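Local coordinates for protein galactose-binding lectin (Arachis hypogaea, PDB 6VAW) that binds D-galactose and galactosides as a homotetrameric legume lectin that carries calcium and manganese ions, at residues 148-153 with 186-190. Residue numbers count along the deposited sequence, not the author numbering.
Sequences VKTVPW and TTIAQ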
# COMPACT_ATOMS: atom_id res chain seq x y z
N VAL A 148 1.57 -22.19 25.86
CA VAL A 148 1.01 -23.40 25.22
C VAL A 148 2.20 -24.13 24.56
O VAL A 148 2.27 -25.35 24.60
CB VAL A 148 -0.12 -23.03 24.23
CG1 VAL A 148 -0.53 -24.21 23.36
CG2 VAL A 148 -1.33 -22.46 24.98
N LYS A 149 3.16 -23.36 24.00
CA LYS A 149 4.32 -23.89 23.32
C LYS A 149 5.47 -22.89 23.35
O LYS A 149 5.24 -21.70 23.31
CB LYS A 149 3.95 -24.20 21.85
CG LYS A 149 4.81 -25.24 21.19
CD LYS A 149 4.48 -25.23 19.74
CE LYS A 149 4.91 -26.46 19.06
NZ LYS A 149 4.26 -26.51 17.75
N THR A 150 6.70 -23.40 23.40
CA THR A 150 7.91 -22.57 23.36
C THR A 150 8.93 -23.19 22.43
O THR A 150 8.89 -24.40 22.14
CB THR A 150 8.56 -22.32 24.76
OG1 THR A 150 9.12 -23.53 25.25
CG2 THR A 150 7.64 -21.65 25.78
N VAL A 151 9.90 -22.38 22.03
CA VAL A 151 11.04 -22.80 21.20
C VAL A 151 12.28 -22.10 21.78
O VAL A 151 12.21 -20.89 22.08
CB VAL A 151 10.84 -22.52 19.68
CG1 VAL A 151 10.66 -21.03 19.38
CG2 VAL A 151 11.97 -23.11 18.84
N PRO A 152 13.44 -22.80 21.91
CA PRO A 152 14.64 -22.11 22.42
C PRO A 152 15.08 -21.00 21.44
O PRO A 152 14.92 -21.11 20.22
CB PRO A 152 15.68 -23.23 22.53
CG PRO A 152 14.87 -24.51 22.57
CD PRO A 152 13.71 -24.23 21.65
N TRP A 153 15.55 -19.91 22.00
CA TRP A 153 15.98 -18.73 21.27
C TRP A 153 17.11 -18.07 22.07
O TRP A 153 17.43 -18.53 23.17
CB TRP A 153 14.74 -17.82 21.06
CG TRP A 153 14.97 -16.48 20.42
CD1 TRP A 153 15.36 -16.24 19.14
CD2 TRP A 153 14.76 -15.20 21.03
NE1 TRP A 153 15.42 -14.88 18.91
CE2 TRP A 153 15.07 -14.22 20.06
CE3 TRP A 153 14.32 -14.78 22.30
CZ2 TRP A 153 14.95 -12.85 20.32
CZ3 TRP A 153 14.23 -13.42 22.56
CH2 TRP A 153 14.54 -12.47 21.58
N THR A 186 14.44 -18.59 13.57
CA THR A 186 13.74 -19.37 14.60
C THR A 186 12.24 -19.34 14.24
O THR A 186 11.73 -18.26 13.94
CB THR A 186 14.02 -18.81 16.00
OG1 THR A 186 15.43 -18.69 16.20
CG2 THR A 186 13.40 -19.65 17.12
N THR A 187 11.55 -20.47 14.28
CA THR A 187 10.11 -20.47 13.99
C THR A 187 9.33 -21.20 15.06
O THR A 187 9.85 -22.11 15.71
CB THR A 187 9.77 -21.09 12.60
OG1 THR A 187 10.04 -22.50 12.61
CG2 THR A 187 10.48 -20.41 11.42
N ILE A 188 8.05 -20.85 15.17
CA ILE A 188 7.13 -21.52 16.10
C ILE A 188 5.74 -21.31 15.54
O ILE A 188 5.46 -20.24 15.00
CB ILE A 188 7.27 -21.03 17.58
CG1 ILE A 188 6.49 -21.95 18.54
CG2 ILE A 188 6.92 -19.51 17.77
CD1 ILE A 188 6.67 -21.65 20.02
N ALA A 189 4.89 -22.33 15.61
CA ALA A 189 3.52 -22.26 15.10
C ALA A 189 2.60 -23.04 16.02
O ALA A 189 2.99 -24.04 16.62
CB ALA A 189 3.43 -22.78 13.67
N GLN A 190 1.38 -22.55 16.16
CA GLN A 190 0.40 -23.19 17.05
C GLN A 190 -0.99 -22.90 16.56
O GLN A 190 -1.28 -21.76 16.21
CB GLN A 190 0.58 -22.65 18.51
CG GLN A 190 -0.51 -23.08 19.53
CD GLN A 190 -0.45 -24.58 19.75
OE1 GLN A 190 0.60 -25.12 20.04
NE2 GLN A 190 -1.58 -25.27 19.62
O HOH W 1 6.36 -24.93 16.36
O HOH W 2 1.54 -26.63 17.96
O HOH W 3 16.59 -20.23 18.27
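This is a face-to-face contact between the two sheets of the legume lectin beta sandwich, made along one edge. Strand 149-152 is an outermost strand, within this chain, of the seven-stranded sheet. It pairs with strand 137-141, where Val148 and Lys149 face Ile140 in a classic beta bulge. Residues 186-190 belong to an edge strand of the opposing sheet. Strands 149-152 and 186-190 run nearly antiparallel, at 171°, with axes 7.4 Å apart at closest. That spacing is too wide for backbone pairing, so side chains fill the gap.

Lys149 and Val151 point toward the other strand, and Thr186, Ile188 and Gln190 point back. Ile188 reaches across with an extended side chain, and its CD1 lies 3.6 Å from Lys149 O. Val151 CG1 packs 3.8 Å from Ile188 CB and 3.8 Å from Thr186 CG2. Trp153 turns into the sandwich, where its NE1 hydrogen-bonds Asn180; its ring edge meets Thr186 OG1.

The margin is polar. The extended Lys149 side chain donates from NZ to Ala189 O at 3.0 Å. Water 1 links Lys149 NZ to Ala189 N, and water 2 links it to Gln190 OE1. At the far end, water 3 joins Pro152 O and Thr186 OG1.

Thr150 points away from the other strand; its side chain touches His137, a manganese ligand, and its nearest atom is about 5 Å from the ion. Thr187 OG1 is hydrogen-bonded to Asp168 and Ser64 of a second subunit. Apolar side chains thus fill the gap, while the border is tied by the direct Lys149 hydrogen bond and by water bridges at both ends.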